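Local coordinates for antitoxin RnlB (Escherichia coli, PDB 6Y2P), which serves as the labile antitoxin of a type II toxin-antitoxin system, inhibiting the endoribonuclease activity of its cognate toxin RnlA, at residues L53-P58 with A107-S111; M1-T5 with V16-T20. All coordinates share one frame. Numbering follows the deposited sequence.

Interaction 1 (L53-P58 with A107-S111)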
loop_
_atom_site.group_PDB
_atom_site.type_symbol
_atom_site.label_atom_id
_atom_site.label_comp_id
_atom_site.label_asym_id
_atom_site.label_seq_id
_atom_site.Cartn_x
_atom_site.Cartn_y
_atom_site.Cartn_z
ATOM N N LEU C 53 18.104 -18.003 8.540
ATOM C CA LEU C 53 16.826 -18.419 7.950
ATOM C C LEU C 53 15.665 -18.299 8.938
ATOM O O LEU C 53 14.611 -17.740 8.606
ATOM C CB LEU C 53 16.918 -19.853 7.439
ATOM C CG LEU C 53 15.549 -20.407 7.019
ATOM C CD1 LEU C 53 15.141 -19.690 5.766
ATOM C CD2 LEU C 53 15.485 -21.927 6.835
ATOM N N CYS C 54 15.847 -18.775 10.174
ATOM C CA CYS C 54 14.708 -18.769 11.082
ATOM C C CYS C 54 14.389 -17.379 11.627
ATOM O O CYS C 54 13.251 -17.136 12.047
ATOM C CB CYS C 54 14.985 -19.683 12.283
ATOM S SG CYS C 54 15.079 -21.480 11.893
ATOM N N ALA C 55 15.267 -16.406 11.436
ATOM C CA ALA C 55 14.880 -15.066 11.819
ATOM C C ALA C 55 14.477 -14.228 10.621
ATOM O O ALA C 55 13.620 -13.340 10.736
ATOM C CB ALA C 55 16.034 -14.384 12.552
ATOM N N ASN C 56 15.044 -14.554 9.461
ATOM C CA ASN C 56 14.914 -13.731 8.285
ATOM C C ASN C 56 14.068 -14.341 7.180
ATOM O O ASN C 56 13.656 -13.615 6.279
ATOM C CB ASN C 56 16.322 -13.417 7.778
ATOM C CG ASN C 56 16.911 -12.170 8.464
ATOM O OD1 ASN C 56 16.237 -11.513 9.289
ATOM N ND2 ASN C 56 18.142 -11.819 8.106
ATOM N N GLY C 57 13.675 -15.598 7.288
ATOM C CA GLY C 57 13.024 -16.255 6.178
ATOM C C GLY C 57 14.000 -16.572 5.053
ATOM O O GLY C 57 15.190 -16.229 5.112
ATOM N N PRO C 58 13.508 -17.202 3.980
ATOM C CA PRO C 58 14.376 -17.544 2.839
ATOM C C PRO C 58 14.602 -16.348 1.911
ATOM O O PRO C 58 14.187 -16.345 0.748
ATOM C CB PRO C 58 13.583 -18.665 2.166
ATOM C CG PRO C 58 12.178 -18.185 2.317
ATOM C CD PRO C 58 12.091 -17.384 3.627
ATOM N N ALA C 107 9.493 -22.301 15.872
ATOM C CA ALA C 107 9.826 -21.022 16.514
ATOM C C ALA C 107 10.295 -19.945 15.537
ATOM O O ALA C 107 10.751 -18.875 15.971
ATOM C CB ALA C 107 10.932 -21.239 17.540
ATOM N N SER C 108 10.212 -20.213 14.241
ATOM C CA SER C 108 10.783 -19.389 13.200
ATOM C C SER C 108 9.790 -18.361 12.686
ATOM O O SER C 108 8.630 -18.291 13.106
ATOM C CB SER C 108 11.226 -20.268 12.037
ATOM O OG SER C 108 10.203 -20.396 11.052
ATOM N N VAL C 109 10.249 -17.561 11.722
ATOM C CA VAL C 109 9.321 -16.725 10.987
ATOM C C VAL C 109 8.826 -17.406 9.713
ATOM O O VAL C 109 7.985 -16.827 9.013
ATOM C CB VAL C 109 9.959 -15.346 10.710
ATOM C CG1 VAL C 109 10.247 -14.647 12.014
ATOM C CG2 VAL C 109 11.223 -15.475 9.881
ATOM N N LEU C 110 9.257 -18.643 9.427
ATOM C CA LEU C 110 8.879 -19.290 8.167
ATOM C C LEU C 110 7.388 -19.612 8.116
ATOM O O LEU C 110 6.772 -19.949 9.123
ATOM C CB LEU C 110 9.676 -20.581 7.941
ATOM C CG LEU C 110 11.207 -20.500 8.007
ATOM C CD1 LEU C 110 11.841 -21.584 7.140
ATOM C CD2 LEU C 110 11.719 -19.155 7.602
ATOM N N SER C 111 6.816 -19.533 6.915
ATOM C CA SER C 111 5.459 -20.007 6.651
ATOM C C SER C 111 5.489 -21.470 6.247
ATOM O O SER C 111 6.560 -22.042 5.993
ATOM C CB SER C 111 4.827 -19.167 5.552
ATOM O OG SER C 111 3.518 -19.657 5.257
#
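Past the end of helix 102-106, Ser108 CA comes within 4.5 Å of Cys54 CA, and its CB lies 3.8 Å from Cys54 CB. Its OG accepts a hydrogen bond from Leu110 N (2.6 Å), an ST turn that shapes the linker just where it meets helix 53-56, and is also hydrogen-bonded to Leu105 O, tying it to helix 102-106. Val109 supplies the one hydrogen bond between the segments, from its N to Cys54 O (3.0 Å), while its CG2 sits 3.3 Å from Ala55 O; the RnlA toxin chain hydrogen-bonds Val109 O through a basic side chain and Asn56 ND2 through its backbone. Leu110 follows with an apolar clasp, CD1 at 3.7 Å from Leu53 CD2 and CD2 at 3.5 Å from Gly57 CA. Gly57, with positive phi, ends the helix where a CB would be jammed against the preceding carbonyl. The contact pins the linker to helix 53-56, with Leu98 of helix 88-99 against Leu53 and Cys54 and Asp51 OD1 of strand 46-51 accepting from Leu53 N.

Interaction 2 (M1-T5 with V16-T20)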
loop_
_atom_site.group_PDB
_atom_site.type_symbol
_atom_site.label_atom_id
_atom_site.label_comp_id
_atom_site.label_asym_id
_atom_site.label_seq_id
_atom_site.Cartn_x
_atom_site.Cartn_y
_atom_site.Cartn_z
ATOM N N MET C 1 19.870 -19.362 21.070
ATOM C CA MET C 1 19.457 -18.428 20.026
ATOM C C MET C 1 20.178 -18.734 18.723
ATOM O O MET C 1 19.779 -18.295 17.623
ATOM C CB MET C 1 19.747 -16.996 20.451
ATOM C CG MET C 1 18.954 -15.991 19.672
ATOM S SD MET C 1 19.180 -14.347 20.319
ATOM C CE MET C 1 18.440 -14.529 21.948
ATOM N N PHE C 2 21.218 -19.548 18.864
ATOM C CA PHE C 2 22.068 -19.931 17.766
ATOM C C PHE C 2 22.541 -21.348 18.016
ATOM O O PHE C 2 22.533 -21.828 19.151
ATOM C CB PHE C 2 23.277 -18.993 17.645
ATOM C CG PHE C 2 24.157 -19.003 18.846
ATOM C CD1 PHE C 2 23.904 -18.154 19.909
ATOM C CD2 PHE C 2 25.230 -19.881 18.933
ATOM C CE1 PHE C 2 24.714 -18.184 21.048
ATOM C CE2 PHE C 2 26.043 -19.911 20.062
ATOM C CZ PHE C 2 25.779 -19.061 21.118
ATOM N N GLU C 3 23.040 -21.967 16.941
ATOM C CA GLU C 3 23.671 -23.282 16.943
ATOM C C GLU C 3 24.863 -23.241 16.003
ATOM O O GLU C 3 24.726 -22.836 14.842
ATOM C CB GLU C 3 22.718 -24.386 16.485
ATOM C CG GLU C 3 23.419 -25.723 16.205
ATOM C CD GLU C 3 22.487 -26.915 16.387
ATOM O OE1 GLU C 3 21.269 -26.679 16.543
ATOM O OE2 GLU C 3 22.967 -28.077 16.395
ATOM N N ILE C 4 26.032 -23.611 16.511
ATOM C CA ILE C 4 27.189 -23.780 15.641
ATOM C C ILE C 4 27.097 -25.121 14.930
ATOM O O ILE C 4 27.148 -26.182 15.562
ATOM C CB ILE C 4 28.495 -23.620 16.431
ATOM C CG1 ILE C 4 28.620 -22.148 16.796
ATOM C CG2 ILE C 4 29.687 -23.996 15.570
ATOM C CD1 ILE C 4 28.595 -21.851 18.252
ATOM N N THR C 5 26.948 -25.076 13.603
ATOM C CA THR C 5 26.791 -26.278 12.788
ATOM C C THR C 5 28.114 -26.780 12.230
ATOM O O THR C 5 28.269 -27.989 12.033
ATOM C CB THR C 5 25.819 -26.009 11.635
ATOM O OG1 THR C 5 26.256 -24.867 10.894
ATOM C CG2 THR C 5 24.412 -25.760 12.167
ATOM N N VAL C 16 30.304 -21.770 11.397
ATOM C CA VAL C 16 29.003 -21.502 10.786
ATOM C C VAL C 16 27.970 -21.423 11.902
ATOM O O VAL C 16 27.796 -22.379 12.669
ATOM C CB VAL C 16 28.593 -22.580 9.768
ATOM C CG1 VAL C 16 27.255 -22.216 9.165
ATOM C CG2 VAL C 16 29.626 -22.751 8.688
ATOM N N VAL C 17 27.263 -20.309 11.968
ATOM C CA VAL C 17 26.335 -19.993 13.043
ATOM C C VAL C 17 24.946 -19.925 12.447
ATOM O O VAL C 17 24.685 -19.108 11.556
ATOM C CB VAL C 17 26.667 -18.648 13.702
ATOM C CG1 VAL C 17 25.754 -18.413 14.884
ATOM C CG2 VAL C 17 28.140 -18.585 14.100
ATOM N N MET C 18 24.049 -20.743 12.960
ATOM C CA MET C 18 22.684 -20.826 12.477
ATOM C C MET C 18 21.703 -20.309 13.532
ATOM O O MET C 18 21.835 -20.620 14.718
ATOM C CB MET C 18 22.379 -22.266 12.148
ATOM C CG MET C 18 20.951 -22.517 11.879
ATOM S SD MET C 18 20.895 -24.078 11.030
ATOM C CE MET C 18 19.357 -24.760 11.605
ATOM N N ALA C 19 20.721 -19.523 13.110
ATOM C CA ALA C 19 19.673 -19.110 14.031
ATOM C C ALA C 19 18.699 -20.265 14.297
ATOM O O ALA C 19 18.371 -21.051 13.399
ATOM C CB ALA C 19 18.922 -17.898 13.488
ATOM N N THR C 20 18.202 -20.329 15.541
ATOM C CA THR C 20 17.312 -21.388 16.015
ATOM C C THR C 20 15.865 -20.945 16.238
ATOM O O THR C 20 15.071 -21.742 16.743
ATOM C CB THR C 20 17.864 -21.951 17.336
ATOM O OG1 THR C 20 17.888 -20.906 18.323
ATOM C CG2 THR C 20 19.260 -22.547 17.173
#
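Thr20 and Thr5 bury the most surface here, with Val16 and Met18 level just behind; the two threonines lie at opposite ends of the paired segments 1-5 and 16-20. At one end, Thr5 N donates to Val16 O (3.0 Å), and Thr5 OG1 adds a weak hydrogen bond to that same oxygen (3.4 Å). Thr5 OG1 also lies 3.3 Å from Val16 CG1, and the pairing continues toward the hairpin turn through Gly6. At the other end Thr20, just past its strand, turns its side chain toward the N-terminal segment: CG2 lies 3.6 Å from Phe2 C and 4.0 Å from Glu3 CB, while Thr20 N makes a weak hydrogen bond to Met1 O (3.3 Å).

Between these ends, Glu3 and Met18 form the hydrogen-bonded pair, with Glu3 N to Met18 O and Met18 N to Glu3 O both 2.9 Å. The flanking pairs, Phe2 with Ala19 and Ile4 with Val17, are non-hydrogen-bonded. Their side chains share one face of the sheet, where Phe2 CB meets Val17 CG1 at 3.8 Å. On the face of Glu3 and Met18, Glu3 OE1 is hydrogen-bonded to Tyr104 OH.

These segments belong to the two strands of a beta hairpin, with strand 2-7 outermost in the chain's mixed sheet. Main-chain hydrogen bonds fix the register, whereas the side chains suit both surfaces to helix packing: Phe2, Ile4 and Val17 meet helix 29-39, and Met18, joined by Thr5, meets helix 88-99.

From the N terminus, interaction 2 comes first along the chain and closes the short hairpin between strands 2-7 and 13-19. Interaction 1 opens only after that loop is complete: it spans from helix 53-56, directly after strand 46-51, to the linker before helix 112-115, enclosing strands 63-69 and 72-81 and helices 88-99 and 102-106. The two loops therefore follow in series, neither nested nor crossed. Their centres are about 13 Å apart, yet they touch, with Cys54 SG 3.6 Å from Ala19 O and Ala107 CB 4.2 Å from Thr20 O. One contact assembles the edge of the sheet; the other brings the C-terminal helical region back beside the end of that hairpin.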